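Local coordinates for protein malyl-CoA lyase/beta-methylmalyl-CoA lyase (PDB 5UGR) that is a magnesium-binding lyase of the HpcH/HpaI aldolase/citrate lyase family, built on a TIM-barrel fold and assembled from six chains, at residues Ser16-Pro21 / Ala32-Asp37; Asp37-Asp42 / Lys71-Arg76. All blocks are in the same frame, centred on the assembly; numbering follows the deposited sequence. Where two conformers were deposited one is given.

From the N terminus the chain runs through strand 16-21 and helix 25-32, then returns through the loop 32-37; interaction 1 closes this first turn by bringing the end of that loop back to the start of the strand. Asp37 belongs to both contacts. Interaction 2 then pairs strand 38-42 with strand 72-76, closing a longer excursion through helix 52-65. The contacts follow each other in series, neither nested nor crossed. Together they tie the first three strands of the eight-stranded parallel barrel: 38-42 lies between 16-21 and 72-76, and the Leu18 N to Val38 O distance of 2.9 Å fits a probable backbone hydrogen bond between the first two.

Interaction 1 (Ser16-Pro21 / Ala32-Asp37); sequences SELAVP and AASKAD
Ser16 turns its OG between its own backbone N and carbonyl carbon (chi1 53°), which brings the hydroxyl to the backbone of Asp37; in Leu18, CG stands anti to N (chi1 176°), and from it CD2 goes on to Ser34 in the loop. Asp37 N donates to Ser16 OG at 2.9 Å, with an N-H...O angle of 159°. A serine suits the place because its short hydroxyl can meet a buried backbone N-H, and the same OG is also hydrogen-bonded to Asn265 OD1 on helix 259-268. Just before this bond, Ala36 CA lies 3.4 Å from Ser16 OG. The arrangement belongs to the first beta-alpha-beta unit of the TIM barrel: the loop leaving helix 25-32 comes down beside strand 16-21 before entering strand 38-42. Leu18 points toward that loop, and its CB meets Ala36 CB at 3.8 Å, where the small methyl lets the loop backbone pass close to the strand. Farther out, Leu18 CD2 touches Ser34 OG at 3.9 Å. That hydroxyl is held by Ser31 O and also accepts a weak bond from Ala36 N, 3.3 Å away, within the loop. The carboxylate of Asp37 forms salt bridges with Lys324 and Arg15.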
ATOM      1  N   SER A  16     -31.140  10.815 -16.201  1.00 15.74           N
ATOM      2  CA  SER A  16     -31.180  10.127 -17.470  1.00 15.99           C
ATOM      3  C   SER A  16     -29.922  10.419 -18.240  1.00 16.41           C
ATOM      4  O   SER A  16     -29.468  11.579 -18.312  1.00 16.58           O
ATOM      5  CB  SER A  16     -32.421  10.564 -18.273  1.00 18.60           C
ATOM      6  OG  SER A  16     -32.511  11.970 -18.401  1.00 17.23           O
ATOM      7  N   GLU A  17     -29.337   9.348 -18.802  1.00 14.93           N
ATOM      8  CA  GLU A  17     -28.085   9.475 -19.579  1.00 14.78           C
ATOM      9  C   GLU A  17     -28.304   8.784 -20.898  1.00 14.93           C
ATOM     10  O   GLU A  17     -28.356   7.539 -20.965  1.00 15.28           O
ATOM     11  CB  GLU A  17     -26.944   8.866 -18.773  1.00 14.16           C
ATOM     12  CG  GLU A  17     -25.600   8.828 -19.480  1.00 14.84           C
ATOM     13  CD  GLU A  17     -24.428   8.430 -18.577  1.00 15.17           C
ATOM     14  OE1 GLU A  17     -23.298   8.161 -19.100  1.00 14.91           O
ATOM     15  OE2 GLU A  17     -24.636   8.410 -17.332  1.00 14.17           O
ATOM     16  N   LEU A  18     -28.442   9.594 -21.966  1.00 15.74           N
ATOM     17  CA  LEU A  18     -28.779   9.054 -23.289  1.00 17.93           C
ATOM     18  C   LEU A  18     -27.515   8.820 -24.094  1.00 16.07           C
ATOM     19  O   LEU A  18     -26.698   9.731 -24.252  1.00 17.04           O
ATOM     20  CB  LEU A  18     -29.675  10.048 -24.026  1.00 16.94           C
ATOM     21  CG  LEU A  18     -30.061   9.714 -25.452  1.00 18.67           C
ATOM     22  CD1 LEU A  18     -31.022   8.544 -25.454  1.00 20.19           C
ATOM     23  CD2 LEU A  18     -30.702  10.904 -26.130  1.00 20.66           C
ATOM     24  N   ALA A  19     -27.393   7.603 -24.627  1.00 15.74           N
ATOM     25  CA  ALA A  19     -26.326   7.192 -25.499  1.00 16.86           C
ATOM     26  C   ALA A  19     -26.695   7.442 -26.945  1.00 17.66           C
ATOM     27  O   ALA A  19     -27.729   6.960 -27.398  1.00 21.46           O
ATOM     28  CB  ALA A  19     -26.077   5.721 -25.319  1.00 19.45           C
ATOM     29  N   VAL A  20     -25.835   8.145 -27.673  1.00 15.54           N
ATOM     30  CA  VAL A  20     -26.125   8.461 -29.087  1.00 16.75           C
ATOM     31  C   VAL A  20     -24.890   8.145 -29.945  1.00 18.55           C
ATOM     32  O   VAL A  20     -23.859   8.761 -29.753  1.00 18.89           O
ATOM     33  CB  VAL A  20     -26.521   9.923 -29.278  1.00 20.64           C
ATOM     34  CG1 VAL A  20     -26.987  10.142 -30.735  1.00 24.33           C
ATOM     35  CG2 VAL A  20     -27.573  10.393 -28.298  1.00 22.49           C
ATOM     36  N   PRO A  21     -25.006   7.238 -30.925  1.00 19.18           N
ATOM     37  CA  PRO A  21     -23.852   6.946 -31.742  1.00 18.78           C
ATOM     38  C   PRO A  21     -23.392   8.101 -32.621  1.00 19.63           C
ATOM     39  O   PRO A  21     -24.203   8.702 -33.333  1.00 21.73           O
ATOM     40  CB  PRO A  21     -24.252   5.742 -32.574  1.00 21.69           C
ATOM     41  CG  PRO A  21     -25.481   5.203 -31.963  1.00 32.95           C
ATOM     42  CD  PRO A  21     -26.145   6.358 -31.238  1.00 23.93           C
ATOM     43  N   ALA A  32     -30.727  16.261 -29.589  1.00 26.60           N
ATOM     44  CA  ALA A  32     -30.491  17.566 -29.007  1.00 25.71           C
ATOM     45  C   ALA A  32     -31.761  18.187 -28.458  1.00 24.49           C
ATOM     46  O   ALA A  32     -31.682  18.985 -27.517  1.00 27.08           O
ATOM     47  CB  ALA A  32     -29.860  18.511 -30.025  1.00 28.88           C
ATOM     48  N   ALA A  33     -32.916  17.787 -28.989  1.00 26.78           N
ATOM     49  CA  ALA A  33     -34.201  18.287 -28.512  1.00 29.89           C
ATOM     50  C   ALA A  33     -34.860  17.386 -27.453  1.00 29.64           C
ATOM     51  O   ALA A  33     -35.996  17.648 -27.050  1.00 33.33           O
ATOM     52  CB  ALA A  33     -35.143  18.443 -29.704  1.00 32.08           C
ATOM     53  N   SER A  34     -34.164  16.329 -27.028  1.00 26.77           N
ATOM     54  CA  SER A  34     -34.736  15.371 -26.092  1.00 24.63           C
ATOM     55  C   SER A  34     -34.749  15.944 -24.678  1.00 22.18           C
ATOM     56  O   SER A  34     -34.196  16.999 -24.380  1.00 25.16           O
ATOM     57  CB  SER A  34     -33.982  14.057 -26.105  1.00 25.92           C
ATOM     58  OG  SER A  34     -32.767  14.184 -25.406  1.00 23.82           O
ATOM     59  N   LYS A  35     -35.416  15.177 -23.826  1.00 21.29           N
ATOM     60  CA  LYS A  35     -35.525  15.459 -22.403  1.00 20.33           C
ATOM     61  C   LYS A  35     -34.457  14.802 -21.522  1.00 19.72           C
ATOM     62  O   LYS A  35     -34.542  14.843 -20.290  1.00 19.95           O
ATOM     63  CB  LYS A  35     -36.923  15.118 -21.914  1.00 21.46           C
ATOM     64  CG  LYS A  35     -38.023  15.999 -22.533  1.00 25.81           C
ATOM     65  CD  LYS A  35     -39.372  15.558 -22.037  1.00 32.09           C
ATOM     66  CE  LYS A  35     -40.452  16.340 -22.788  1.00 38.94           C
ATOM     67  NZ  LYS A  35     -41.789  15.978 -22.227  1.00 50.99           N
ATOM     68  N   ALA A  36     -33.417  14.273 -22.126  1.00 17.65           N
ATOM     69  CA  ALA A  36     -32.319  13.668 -21.341  1.00 17.15           C
ATOM     70  C   ALA A  36     -31.584  14.737 -20.583  1.00 17.26           C
ATOM     71  O   ALA A  36     -31.356  15.842 -21.087  1.00 20.73           O
ATOM     72  CB  ALA A  36     -31.353  12.983 -22.265  1.00 16.97           C
ATOM     73  N   ASP A  37     -31.145  14.384 -19.372  1.00 16.09           N
ATOM     74  CA  ASP A  37     -30.304  15.298 -18.569  1.00 16.80           C
ATOM     75  C   ASP A  37     -28.885  15.359 -19.085  1.00 16.02           C
ATOM     76  O   ASP A  37     -28.232  16.404 -19.052  1.00 17.67           O
ATOM     77  CB  ASP A  37     -30.278  14.866 -17.119  1.00 16.33           C
ATOM     78  CG  ASP A  37     -31.640  15.011 -16.380  1.00 18.11           C
ATOM     79  OD1 ASP A  37     -32.480  15.836 -16.813  1.00 18.51           O
ATOM     80  OD2 ASP A  37     -31.795  14.357 -15.312  1.00 16.71           O
TER

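Interaction 2 (Asp37-Asp42 / Lys71-Arg76)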
ATOM      1  N   ASP A  37     -31.145  14.384 -19.372  1.00 16.09           N
ATOM      2  CA  ASP A  37     -30.304  15.298 -18.569  1.00 16.80           C
ATOM      3  C   ASP A  37     -28.885  15.359 -19.085  1.00 16.02           C
ATOM      4  O   ASP A  37     -28.232  16.404 -19.052  1.00 17.67           O
ATOM      5  CB  ASP A  37     -30.278  14.866 -17.119  1.00 16.33           C
ATOM      6  CG  ASP A  37     -31.640  15.011 -16.380  1.00 18.11           C
ATOM      7  OD1 ASP A  37     -32.480  15.836 -16.813  1.00 18.51           O
ATOM      8  OD2 ASP A  37     -31.795  14.357 -15.312  1.00 16.71           O
ATOM      9  N   VAL A  38     -28.373  14.184 -19.431  1.00 16.43           N
ATOM     10  CA  VAL A  38     -26.985  14.004 -19.845  1.00 15.45           C
ATOM     11  C   VAL A  38     -27.027  13.238 -21.162  1.00 15.90           C
ATOM     12  O   VAL A  38     -27.803  12.302 -21.296  1.00 16.52           O
ATOM     13  CB  VAL A  38     -26.213  13.129 -18.791  1.00 16.57           C
ATOM     14  CG1 VAL A  38     -24.788  12.864 -19.226  1.00 18.46           C
ATOM     15  CG2 VAL A  38     -26.215  13.783 -17.408  1.00 16.84           C
ATOM     16  N   ILE A  39     -26.199  13.638 -22.119  1.00 15.62           N
ATOM     17  CA  ILE A  39     -26.054  12.898 -23.368  1.00 16.21           C
ATOM     18  C   ILE A  39     -24.596  12.576 -23.577  1.00 15.62           C
ATOM     19  O   ILE A  39     -23.746  13.464 -23.420  1.00 17.67           O
ATOM     20  CB  ILE A  39     -26.573  13.714 -24.615  1.00 18.17           C
ATOM     21  CG1 ILE A  39     -28.092  13.879 -24.490  1.00 19.31           C
ATOM     22  CG2 ILE A  39     -26.196  12.974 -25.920  1.00 19.67           C
ATOM     23  CD1 ILE A  39     -28.724  14.703 -25.611  1.00 22.14           C
ATOM     24  N   PHE A  40     -24.294  11.323 -23.930  1.00 14.80           N
ATOM     25  CA  PHE A  40     -22.974  11.049 -24.460  1.00 14.80           C
ATOM     26  C   PHE A  40     -23.035  10.685 -25.912  1.00 15.21           C
ATOM     27  O   PHE A  40     -23.884   9.901 -26.339  1.00 16.05           O
ATOM     28  CB  PHE A  40     -22.139  10.030 -23.625  1.00 14.88           C
ATOM     29  CG  PHE A  40     -22.532   8.583 -23.727  1.00 15.29           C
ATOM     30  CD1 PHE A  40     -22.119   7.787 -24.774  1.00 15.71           C
ATOM     31  CD2 PHE A  40     -23.159   7.963 -22.650  1.00 16.25           C
ATOM     32  CE1 PHE A  40     -22.399   6.430 -24.783  1.00 16.96           C
ATOM     33  CE2 PHE A  40     -23.424   6.619 -22.638  1.00 16.34           C
ATOM     34  CZ  PHE A  40     -23.019   5.836 -23.732  1.00 15.96           C
ATOM     35  N   LEU A  41     -22.150  11.352 -26.660  1.00 15.46           N
ATOM     36  CA  LEU A  41     -21.935  11.077 -28.054  1.00 15.83           C
ATOM     37  C   LEU A  41     -20.848  10.031 -28.182  1.00 15.18           C
ATOM     38  O   LEU A  41     -19.701  10.258 -27.710  1.00 15.53           O
ATOM     39  CB  LEU A  41     -21.600  12.372 -28.794  1.00 17.07           C
ATOM     40  CG  LEU A  41     -22.585  13.541 -28.580  1.00 16.61           C
ATOM     41  CD1 LEU A  41     -22.147  14.760 -29.407  1.00 19.02           C
ATOM     42  CD2 LEU A  41     -24.044  13.116 -28.926  1.00 19.34           C
ATOM     43  N   ASP A  42     -21.196   8.885 -28.760  1.00 14.98           N
ATOM     44  CA  ASP A  42     -20.360   7.704 -28.638  1.00 16.21           C
ATOM     45  C   ASP A  42     -19.384   7.545 -29.817  1.00 15.68           C
ATOM     46  O   ASP A  42     -19.767   7.637 -31.008  1.00 17.02           O
ATOM     47  CB  ASP A  42     -21.292   6.500 -28.583  1.00 16.36           C
ATOM     48  CG  ASP A  42     -20.604   5.214 -28.118  1.00 15.16           C
ATOM     49  OD1 ASP A  42     -19.483   5.291 -27.542  1.00 15.35           O
ATOM     50  OD2 ASP A  42     -21.232   4.130 -28.344  1.00 16.04           O
ATOM     51  N   LYS A  71     -28.090  20.837 -21.431  1.00 18.57           N
ATOM     52  CA  LYS A  71     -27.713  19.416 -21.189  1.00 21.00           C
ATOM     53  C   LYS A  71     -26.250  19.293 -20.828  1.00 18.24           C
ATOM     54  O   LYS A  71     -25.412  20.058 -21.292  1.00 20.00           O
ATOM     55  CB  LYS A  71     -28.046  18.552 -22.411  1.00 21.24           C
ATOM     56  CG  LYS A  71     -29.570  18.427 -22.666  1.00 21.37           C
ATOM     57  CD  LYS A  71     -29.710  17.655 -23.943  1.00 29.48           C
ATOM     58  CE  LYS A  71     -31.113  17.385 -24.329  1.00 32.55           C
ATOM     59  NZ  LYS A  71     -31.808  18.640 -24.655  1.00 31.68           N
ATOM     60  N   THR A  72     -25.933  18.325 -19.971  1.00 15.84           N
ATOM     61  CA  THR A  72     -24.527  17.957 -19.762  1.00 15.40           C
ATOM     62  C   THR A  72     -24.099  17.118 -20.975  1.00 16.84           C
ATOM     63  O   THR A  72     -24.622  16.019 -21.171  1.00 17.73           O
ATOM     64  CB  THR A  72     -24.327  17.190 -18.467  1.00 16.42           C
ATOM     65  OG1 THR A  72     -24.750  17.982 -17.351  1.00 17.66           O
ATOM     66  CG2 THR A  72     -22.895  16.767 -18.272  1.00 17.83           C
ATOM     67  N   MET A  73     -23.139  17.637 -21.739  1.00 15.34           N
ATOM     68  CA  MET A  73     -22.726  17.011 -22.991  1.00 14.14           C
ATOM     69  C   MET A  73     -21.391  16.310 -22.806  1.00 13.91           C
ATOM     70  O   MET A  73     -20.398  16.893 -22.331  1.00 14.95           O
ATOM     71  CB  MET A  73     -22.641  18.060 -24.110  1.00 16.46           C
ATOM     72  CG  MET A  73     -23.993  18.611 -24.527  1.00 18.45           C
ATOM     73  SD  MET A  73     -25.230  17.352 -24.975  1.00 18.95           S
ATOM     74  CE  MET A  73     -24.359  16.477 -26.301  1.00 18.33           C
ATOM     75  N   MET A  74     -21.383  15.035 -23.214  1.00 14.98           N
ATOM     76  CA  MET A  74     -20.252  14.147 -22.990  0.50 14.87           C
ATOM     77  C   MET A  74     -19.884  13.413 -24.278  1.00 15.14           C
ATOM     78  O   MET A  74     -20.718  13.273 -25.164  1.00 15.84           O
ATOM     79  CB  MET A  74     -20.661  13.156 -21.871  0.50 13.44           C
ATOM     80  CG  MET A  74     -19.567  12.254 -21.287  0.50 11.95           C
ATOM     81  SD  MET A  74     -19.989  11.708 -19.607  0.50 12.60           S
ATOM     82  CE  MET A  74     -21.463  10.728 -19.928  0.50 12.57           C
ATOM     83  N   ILE A  75     -18.656  12.910 -24.342  1.00 14.24           N
ATOM     84  CA  ILE A  75     -18.293  11.924 -25.355  1.00 13.13           C
ATOM     85  C   ILE A  75     -17.797  10.660 -24.652  1.00 13.42           C
ATOM     86  O   ILE A  75     -17.123  10.749 -23.604  1.00 14.03           O
ATOM     87  CB  ILE A  75     -17.200  12.424 -26.302  1.00 13.75           C
ATOM     88  CG1 ILE A  75     -15.928  12.950 -25.559  1.00 14.45           C
ATOM     89  CG2 ILE A  75     -17.745  13.482 -27.245  1.00 16.34           C
ATOM     90  CD1 ILE A  75     -14.755  13.425 -26.380  1.00 15.40           C
ATOM     91  N   ARG A  76     -18.161   9.506 -25.226  1.00 13.38           N
ATOM     92  CA  ARG A  76     -17.564   8.232 -24.798  1.00 13.24           C
ATOM     93  C   ARG A  76     -16.414   7.966 -25.783  1.00 13.32           C
ATOM     94  O   ARG A  76     -16.621   7.688 -26.968  1.00 14.49           O
ATOM     95  CB  ARG A  76     -18.498   7.077 -24.716  1.00 13.30           C
ATOM     96  CG  ARG A  76     -17.759   5.797 -24.256  1.00 14.33           C
ATOM     97  CD  ARG A  76     -18.656   4.643 -23.880  1.00 14.58           C
ATOM     98  NE  ARG A  76     -19.513   4.159 -24.979  1.00 13.42           N
ATOM     99  CZ  ARG A  76     -20.416   3.190 -24.849  1.00 12.93           C
ATOM    100  NH1 ARG A  76     -20.549   2.574 -23.673  1.00 14.88           N
ATOM    101  NH2 ARG A  76     -21.272   2.869 -25.825  1.00 16.82           N
TER
HETATM  102  O   HOH W   1     -27.275  17.641 -16.479  1.00 22.34           O
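Val38 and Thr72 begin a parallel pairing with five backbone hydrogen bonds, from Thr72 N to Asp37 O through to Arg76 N to Leu41 O. Ile39 and Leu41 each donate and accept, Ile39 N meeting Thr72 O at 3.0 Å. A water donates to Asp37 O and accepts from Thr72 OG1.

Apolar contacts lie on both faces of the strand pair, part of a beta-alpha-beta unit of the TIM barrel. Met73 is bent at chi2 (-53°), which lays SD 3.9 Å from Ile39 CB, and a further bend at chi3 brings CE there too. CD and CE of Lys71 pack against the tip of Ile39, CD 3.5 Å from Ile39 CD1; Leu41 and Ile75 reach helix 52-65. On the Phe40 face, Met74 CB packs 3.9 Å from Phe40 CB.

At the strands' C-terminal ends Arg76 grips Asp42 side-on in a salt bridge, NE to OD1 and NH2 to OD2, both 2.8 Å and nearly straight; arginine suits the place because these two nitrogens match an aspartate's two oxygens. The carboxylate oxygens lie in the guanidinium plane, but the two planes are 51° apart. Phe40 CE1 lies over one guanidinium face, offset toward its rim, 3.7 Å from Arg76 NE. Asp42 also accepts from Glu44 N and Ala46 N. With magnesium about 4 Å from the Arg76 side chain, the two hydrogen bonds of this salt bridge probably fix the guanidinium's orientation beside the metal site of Asp45, Glu140 and Asp167.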